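Local atomic coordinates of single-stranded DNA-binding protein (Thermus aquaticus, PDB entry 2IHF), a protein that binds single-stranded DNA and probably recruits partner proteins to it during DNA replication, recombination and repair. Residues 54-59 with 97-102; 4-9 with 79-84; 129-134 with 199-204. The protein carries 1 engineered substitution. One frame throughout, in Å; residues are numbered along the deposited sequence.

Contact 1: 54-59 with 97-102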
# COMPACT_ATOMS: atom_id res chain seq x y z
N HIS A 54 17.42 4.07 3.18
CA HIS A 54 16.67 5.30 2.97
C HIS A 54 16.52 6.17 4.20
O HIS A 54 16.22 5.69 5.29
CB HIS A 54 15.26 5.02 2.44
CG HIS A 54 15.25 4.47 1.05
ND1 HIS A 54 14.80 3.20 0.76
CD2 HIS A 54 15.65 5.01 -0.13
CE1 HIS A 54 14.94 2.98 -0.54
NE2 HIS A 54 15.45 4.06 -1.10
N ARG A 55 16.72 7.46 4.00
CA ARG A 55 16.56 8.41 5.07
C ARG A 55 15.08 8.75 5.08
O ARG A 55 14.45 8.91 4.02
CB ARG A 55 17.37 9.69 4.82
CG ARG A 55 17.40 10.63 6.02
CD ARG A 55 17.92 12.00 5.64
NE ARG A 55 17.01 12.67 4.71
CZ ARG A 55 17.12 13.93 4.33
NH1 ARG A 55 18.11 14.69 4.80
NH2 ARG A 55 16.23 14.45 3.48
N VAL A 56 14.51 8.84 6.26
CA VAL A 56 13.10 9.16 6.40
C VAL A 56 12.98 10.35 7.34
O VAL A 56 13.60 10.36 8.41
CB VAL A 56 12.32 7.94 6.95
CG1 VAL A 56 10.92 8.34 7.31
CG2 VAL A 56 12.29 6.83 5.90
N ARG A 57 12.20 11.35 6.95
CA ARG A 57 12.03 12.53 7.80
C ARG A 57 10.66 12.68 8.43
O ARG A 57 9.65 12.76 7.73
CB ARG A 57 12.37 13.80 7.02
CG ARG A 57 12.01 15.07 7.78
CD ARG A 57 12.67 16.28 7.19
NE ARG A 57 14.12 16.12 7.19
CZ ARG A 57 14.97 17.03 6.72
NH1 ARG A 57 14.50 18.17 6.21
NH2 ARG A 57 16.27 16.79 6.74
N LEU A 58 10.65 12.74 9.76
CA LEU A 58 9.45 12.92 10.57
C LEU A 58 9.45 14.37 11.03
O LEU A 58 10.50 14.94 11.32
CB LEU A 58 9.48 12.02 11.80
CG LEU A 58 8.44 10.93 12.00
CD1 LEU A 58 8.60 10.35 13.40
CD2 LEU A 58 7.05 11.50 11.84
N LEU A 59 8.26 14.97 11.10
CA LEU A 59 8.17 16.36 11.52
C LEU A 59 7.19 16.58 12.66
O LEU A 59 6.17 15.90 12.77
CB LEU A 59 7.74 17.25 10.35
CG LEU A 59 8.63 17.49 9.14
CD1 LEU A 59 7.88 18.37 8.17
CD2 LEU A 59 9.93 18.17 9.55
N VAL A 97 15.05 13.94 -3.67
CA VAL A 97 13.82 13.20 -3.40
C VAL A 97 14.02 12.46 -2.06
O VAL A 97 14.90 11.60 -1.94
CB VAL A 97 13.50 12.17 -4.52
CG1 VAL A 97 12.35 11.27 -4.10
CG2 VAL A 97 13.13 12.90 -5.81
N GLN A 98 13.21 12.80 -1.06
CA GLN A 98 13.30 12.17 0.25
C GLN A 98 11.94 11.66 0.69
O GLN A 98 10.90 12.17 0.27
CB GLN A 98 13.77 13.17 1.32
CG GLN A 98 12.88 14.43 1.42
CD GLN A 98 12.84 15.09 2.81
OE1 GLN A 98 13.88 15.32 3.44
NE2 GLN A 98 11.64 15.39 3.28
N VAL A 99 11.96 10.65 1.54
CA VAL A 99 10.72 10.12 2.06
C VAL A 99 10.34 10.99 3.28
O VAL A 99 11.14 11.17 4.19
CB VAL A 99 10.87 8.65 2.50
CG1 VAL A 99 9.57 8.15 3.08
CG2 VAL A 99 11.29 7.80 1.32
N ARG A 100 9.14 11.54 3.25
CA ARG A 100 8.63 12.34 4.35
C ARG A 100 7.66 11.38 5.03
O ARG A 100 6.65 11.00 4.44
CB ARG A 100 7.89 13.56 3.81
CG ARG A 100 6.86 14.19 4.75
CD ARG A 100 7.48 15.22 5.67
NE ARG A 100 7.16 14.93 7.06
CZ ARG A 100 5.94 14.93 7.57
NH1 ARG A 100 4.89 15.21 6.81
NH2 ARG A 100 5.76 14.60 8.86
N ALA A 101 7.95 10.97 6.26
CA ALA A 101 7.05 10.07 6.98
C ALA A 101 5.84 10.80 7.57
O ALA A 101 5.99 11.81 8.25
CB ALA A 101 7.80 9.35 8.09
N GLU A 102 4.64 10.30 7.31
CA GLU A 102 3.48 10.94 7.89
C GLU A 102 3.38 10.44 9.33
O GLU A 102 3.00 11.19 10.22
CB GLU A 102 2.24 10.59 7.10
CG GLU A 102 2.36 11.07 5.69
CD GLU A 102 1.09 10.88 4.92
OE1 GLU A 102 0.73 9.71 4.66
OE2 GLU A 102 0.46 11.90 4.58
O HOH W 1 14.75 9.60 1.54
O HOH W 2 11.93 18.29 4.75
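Arg-57 carries both strong backbone hydrogen bonds between 54-59 and 97-102. Its N gives a nearly straight one to Val-99 O (3.0 Å, 168° at the hydrogen), and its O accepts from Ala-101 N at 2.9 Å. The second donor stands well above the plane of the Arg-57 carbonyl, and Arg-100 NE adds a weak bond to the same oxygen. Two residues back along 54-59, a water stands in for the direct link, donating to Arg-55 O and accepting from Val-99 N. This is parallel pairing, with Arg-57 registered against Arg-100 and the short segments' directions 37° apart. In the N-terminal OB fold it joins strand 47-59 to strand 95-107, the parallel seam that closes the five-stranded barrel. On the side of the sheet bearing Arg-57, the guanidinium of that residue forms a salt bridge with Asp-31, while Gln-98 OE1 lies 3.7 Å above the centre of its plane; amide and guanidinium planes are perpendicular. A second water accepts from Arg-57 NH1 and, weakly, from Gln-98 NE2. Further along, the Arg-100 guanidinium has Leu-59 CD1 over one face, toward its rim. With CG anti to the backbone N (chi1 158°), the Arg-100 chain bends at chi2 and chi3, which brings NE to 3.6 Å from Leu-59 CG. On the opposite side the contacts are between apolar groups: Val-56 CG1 presses on Ala-101 CB at 3.4 Å, tighter than usual carbon contact, and Val-56 CG2 meets Val-99 CB at 4.1 Å. Val-78 covers both Val-56 and Ala-101, and Leu-82 packs on Val-99.

Contact 2: 4-9 with 79-84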
# COMPACT_ATOMS: atom_id res chain seq x y z
N GLY A 4 -3.20 12.73 -9.04
CA GLY A 4 -1.89 12.59 -8.43
C GLY A 4 -1.98 11.70 -7.20
O GLY A 4 -2.90 11.85 -6.39
N LEU A 5 -1.06 10.77 -7.05
CA LEU A 5 -1.06 9.88 -5.91
C LEU A 5 0.39 9.69 -5.53
O LEU A 5 1.25 9.57 -6.39
CB LEU A 5 -1.72 8.53 -6.25
CG LEU A 5 -1.89 7.55 -5.09
CD1 LEU A 5 -2.78 8.17 -4.03
CD2 LEU A 5 -2.48 6.26 -5.60
N ASN A 6 0.66 9.65 -4.23
CA ASN A 6 2.02 9.56 -3.75
C ASN A 6 2.01 8.87 -2.39
O ASN A 6 1.65 9.48 -1.40
CB ASN A 6 2.55 11.00 -3.61
CG ASN A 6 3.97 11.07 -3.15
OD1 ASN A 6 4.54 10.11 -2.64
ND2 ASN A 6 4.57 12.24 -3.32
N GLN A 7 2.39 7.60 -2.35
CA GLN A 7 2.38 6.87 -1.09
C GLN A 7 3.56 5.93 -0.97
O GLN A 7 3.91 5.25 -1.94
CB GLN A 7 1.08 6.09 -0.96
CG GLN A 7 -0.15 6.93 -1.26
CD GLN A 7 -1.38 6.09 -1.50
OE1 GLN A 7 -1.33 5.10 -2.24
NE2 GLN A 7 -2.51 6.47 -0.90
N VAL A 8 4.17 5.90 0.21
CA VAL A 8 5.33 5.05 0.49
C VAL A 8 5.09 4.23 1.76
O VAL A 8 4.58 4.75 2.75
CB VAL A 8 6.63 5.90 0.67
CG1 VAL A 8 7.81 4.99 0.92
CG2 VAL A 8 6.88 6.73 -0.56
N PHE A 9 5.44 2.95 1.70
CA PHE A 9 5.28 2.04 2.84
C PHE A 9 6.61 1.34 3.02
O PHE A 9 7.11 0.71 2.08
CB PHE A 9 4.21 0.98 2.57
CG PHE A 9 2.95 1.53 1.94
CD1 PHE A 9 2.93 1.85 0.57
CD2 PHE A 9 1.80 1.73 2.70
CE1 PHE A 9 1.77 2.35 -0.03
CE2 PHE A 9 0.64 2.23 2.12
CZ PHE A 9 0.62 2.54 0.75
N GLU A 79 5.01 5.05 6.97
CA GLU A 79 4.06 5.39 5.93
C GLU A 79 4.22 6.87 5.73
O GLU A 79 4.18 7.64 6.68
CB GLU A 79 2.62 5.07 6.32
CG GLU A 79 2.24 3.66 5.92
CD GLU A 79 0.75 3.49 5.68
OE1 GLU A 79 0.36 2.36 5.31
OE2 GLU A 79 -0.01 4.47 5.85
N GLY A 80 4.45 7.25 4.48
CA GLY A 80 4.62 8.64 4.15
C GLY A 80 4.51 8.84 2.66
O GLY A 80 3.77 8.13 1.97
N ARG A 81 5.25 9.81 2.15
CA ARG A 81 5.24 10.11 0.74
C ARG A 81 6.57 10.66 0.28
O ARG A 81 7.39 11.10 1.08
CB ARG A 81 4.13 11.12 0.45
CG ARG A 81 4.26 12.47 1.16
CD ARG A 81 2.86 13.02 1.46
NE ARG A 81 1.89 12.51 0.49
CZ ARG A 81 0.57 12.45 0.68
NH1 ARG A 81 0.02 12.87 1.81
NH2 ARG A 81 -0.20 11.93 -0.27
N LEU A 82 6.80 10.61 -1.03
CA LEU A 82 8.03 11.13 -1.59
C LEU A 82 7.90 12.62 -1.80
O LEU A 82 6.91 13.11 -2.32
CB LEU A 82 8.34 10.45 -2.92
CG LEU A 82 8.60 8.95 -2.85
CD1 LEU A 82 8.94 8.46 -4.25
CD2 LEU A 82 9.73 8.64 -1.86
N GLU A 83 8.91 13.36 -1.36
CA GLU A 83 8.89 14.79 -1.53
C GLU A 83 10.12 15.17 -2.35
O GLU A 83 11.22 14.69 -2.10
CB GLU A 83 8.87 15.50 -0.17
CG GLU A 83 7.46 15.59 0.46
CD GLU A 83 7.44 16.34 1.80
OE1 GLU A 83 8.37 17.14 2.03
OE2 GLU A 83 6.50 16.13 2.61
N TYR A 84 9.89 16.01 -3.35
CA TYR A 84 10.93 16.48 -4.25
C TYR A 84 11.25 17.91 -3.89
O TYR A 84 10.35 18.69 -3.62
CB TYR A 84 10.42 16.44 -5.69
CG TYR A 84 11.33 17.11 -6.70
CD1 TYR A 84 12.49 16.48 -7.15
CD2 TYR A 84 11.00 18.35 -7.24
CE1 TYR A 84 13.30 17.08 -8.13
CE2 TYR A 84 11.79 18.95 -8.22
CZ TYR A 84 12.94 18.31 -8.66
OH TYR A 84 13.72 18.89 -9.63
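Asn-6 reaches across to Leu-82 with both ends of its side-chain amide. The CB bond points toward strand 79-84, and CG, set anti to the Asn-6 backbone N (chi1 -178°), comes within 3.6 Å of Arg-81 CB. From there the branches divide. OD1 accepts from Leu-82 N at 2.8 Å, the donor tilted 19° from the amide carbonyl plane. ND2 gives a 2.7 Å bond to Leu-82 O, lying in that carbonyl's plane on a lone pair. The side-chain amide thus stands in for a peptide group, satisfying a backbone donor and acceptor together, and the two bonds fix its rotation. An alanine here would lose the amide and is likely to leave both Leu-82 N and Leu-82 O without these mates, with a gap beside Arg-81 CB. True backbone pairing starts two residues on, where Val-8 and Gly-80 form an antiparallel hydrogen-bonded pair: Val-8 N bonds Gly-80 O at 2.9 Å, and Gly-80 N bonds Val-8 O at 3.0 Å. Val-8 CG2 also packs 3.6 Å from Leu-82 CG. To the backbone O of Asn-6, Arg-81 NH2 makes only a weak bond; its stronger partner is Glu-161, while NH1 bridges to Glu-102. At the other end Glu-79 OE1 sits at the Phe-9 ring edge, 3.0 Å from CD2, with carboxylate and ring planes 85° apart; Glu-79 OE2 bonds Gln-7 NE2 of the second subunit. The pairing joins the first and fourth strands of the N-terminal OB barrel, with strand 95-107 flanking 79-84 and strand 128-145 hydrogen-bonded to 4-9.

Contact 3: 129-134 with 199-204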
# COMPACT_ATOMS: atom_id res chain seq x y z
N ASN A 129 9.19 -2.67 1.19
CA ASN A 129 9.53 -1.50 0.38
C ASN A 129 8.53 -1.39 -0.77
O ASN A 129 8.67 -2.07 -1.77
CB ASN A 129 10.96 -1.65 -0.17
CG ASN A 129 11.42 -0.44 -0.95
OD1 ASN A 129 10.66 0.49 -1.18
ND2 ASN A 129 12.68 -0.47 -1.38
N GLN A 130 7.50 -0.55 -0.60
CA GLN A 130 6.49 -0.39 -1.65
C GLN A 130 6.12 1.07 -1.87
O GLN A 130 5.95 1.83 -0.92
CB GLN A 130 5.21 -1.16 -1.30
CG GLN A 130 5.44 -2.60 -0.86
CD GLN A 130 4.15 -3.30 -0.45
OE1 GLN A 130 3.21 -2.67 0.02
NE2 GLN A 130 4.11 -4.62 -0.62
N VAL A 131 5.97 1.46 -3.13
CA VAL A 131 5.59 2.82 -3.49
C VAL A 131 4.44 2.76 -4.49
O VAL A 131 4.42 1.88 -5.36
CB VAL A 131 6.77 3.60 -4.16
CG1 VAL A 131 6.35 5.03 -4.48
CG2 VAL A 131 7.98 3.62 -3.26
N ILE A 132 3.47 3.67 -4.36
CA ILE A 132 2.38 3.75 -5.32
C ILE A 132 2.38 5.19 -5.80
O ILE A 132 2.26 6.12 -5.01
CB ILE A 132 0.99 3.50 -4.72
CG1 ILE A 132 0.89 2.09 -4.13
CG2 ILE A 132 -0.06 3.66 -5.80
CD1 ILE A 132 -0.51 1.74 -3.64
N LEU A 133 2.53 5.38 -7.11
CA LEU A 133 2.53 6.72 -7.67
C LEU A 133 1.55 6.80 -8.84
O LEU A 133 1.30 5.82 -9.54
CB LEU A 133 3.92 7.11 -8.22
CG LEU A 133 5.19 7.13 -7.38
CD1 LEU A 133 6.34 7.56 -8.28
CD2 LEU A 133 5.07 8.06 -6.20
N MET A 134 0.96 7.98 -9.01
CA MET A 134 0.09 8.22 -10.15
C MET A 134 0.37 9.66 -10.54
O MET A 134 0.41 10.55 -9.69
CB MET A 134 -1.39 8.01 -9.80
CG MET A 134 -2.32 8.15 -10.99
SD MET A 134 -3.84 7.15 -10.90
CE MET A 134 -4.17 7.11 -9.15
N GLY A 199 5.69 0.07 -7.26
CA GLY A 199 7.04 -0.47 -7.23
C GLY A 199 7.79 -0.33 -5.92
O GLY A 199 7.17 -0.32 -4.86
N ARG A 200 9.12 -0.25 -6.02
CA ARG A 200 10.01 -0.15 -4.87
C ARG A 200 10.86 1.11 -4.95
O ARG A 200 11.19 1.59 -6.03
CB ARG A 200 10.94 -1.36 -4.82
CG ARG A 200 10.20 -2.67 -4.93
CD ARG A 200 11.09 -3.86 -4.63
NE ARG A 200 10.39 -5.15 -4.74
CZ ARG A 200 9.41 -5.57 -3.94
NH1 ARG A 200 8.96 -4.80 -2.95
NH2 ARG A 200 8.87 -6.77 -4.14
N LEU A 201 11.24 1.63 -3.79
CA LEU A 201 12.07 2.81 -3.69
C LEU A 201 13.53 2.34 -3.66
O LEU A 201 13.92 1.60 -2.76
CB LEU A 201 11.74 3.57 -2.42
CG LEU A 201 12.23 5.01 -2.34
CD1 LEU A 201 11.68 5.79 -3.52
CD2 LEU A 201 11.79 5.63 -1.03
N VAL A 202 14.33 2.79 -4.63
CA VAL A 202 15.75 2.41 -4.72
C VAL A 202 16.68 3.62 -4.82
O VAL A 202 16.23 4.75 -5.04
CB VAL A 202 16.01 1.48 -5.94
CG1 VAL A 202 15.15 0.23 -5.83
CG2 VAL A 202 15.69 2.22 -7.25
N ASN A 203 17.99 3.39 -4.66
CA ASN A 203 18.97 4.48 -4.73
C ASN A 203 20.04 4.26 -5.78
O ASN A 203 20.19 3.16 -6.30
CB ASN A 203 19.66 4.66 -3.37
CG ASN A 203 18.75 5.23 -2.32
OD1 ASN A 203 18.75 4.77 -1.17
ND2 ASN A 203 17.96 6.24 -2.69
N ASP A 204 20.78 5.33 -6.06
CA ASP A 204 21.88 5.32 -7.01
C ASP A 204 22.88 6.41 -6.65
O ASP A 204 22.41 7.51 -6.28
CB ASP A 204 21.37 5.55 -8.43
CG ASP A 204 21.58 4.35 -9.33
OD1 ASP A 204 22.75 3.92 -9.49
OD2 ASP A 204 20.58 3.85 -9.87
O HOH W 3 8.42 -5.33 -0.02
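Both polar atoms of the Asn-129 side chain engage the backbone of Leu-201. OD1 accepts from Leu-201 N at 2.9 Å and 169° at the hydrogen, though the donor is tilted 32° from the amide plane; ND2 donates to Leu-201 O, whose modelled place is less sure, and also to Asp-38 OD2. The Asn-129 main chain is provided for as well: its O takes a bond from Arg-200 NH1 at 3.0 Å, and its N donates to a water that Arg-200 NH1 reaches weakly. That carbonyl oxygen lies near the guanidinium plane; the chain of Arg-200, extended from CG to NE, brings its guanidinium edge to that oxygen. In the C-terminal OB fold these bonds join strand 128-145 to strand 194-203, its first and fourth strands, the short segments crossing at 111°. Val-131 and Gly-199 are the antiparallel hydrogen-bonded pair: Val-131 N donates to Gly-199 O at 2.8 Å, from above the carbonyl plane, and Gly-199 N returns a 2.9 Å bond to Val-131 O, in plane. Beside them Val-131 CG2 packs 3.9 Å from Leu-201 CB, and Val-219 lies against Val-131.

How the contacts relate
Contacts 2 and 3 are buried equivalents from two OB domains: each joins first and fourth strands, with an asparagine, a valine, a glycine and a leucine in matching roles, though the arginine's bond to the asparagine O is weak in contact 2 and sound in contact 3. Contact 1, only partly buried, closes the N-terminal barrel by parallel pairing, with one water between the strands and arginines along one side. It borders contact 2 through adjoining strands 75-86 and 95-107, and Val-99 CG2 packs on Leu-201 CD2 of contact 3. Strands 5-22 and 128-145 pair across the domain boundary, uniting contacts 2 and 3. Both reach the second subunit, contact 2 with hydrogen bonds and contact 3 by packing.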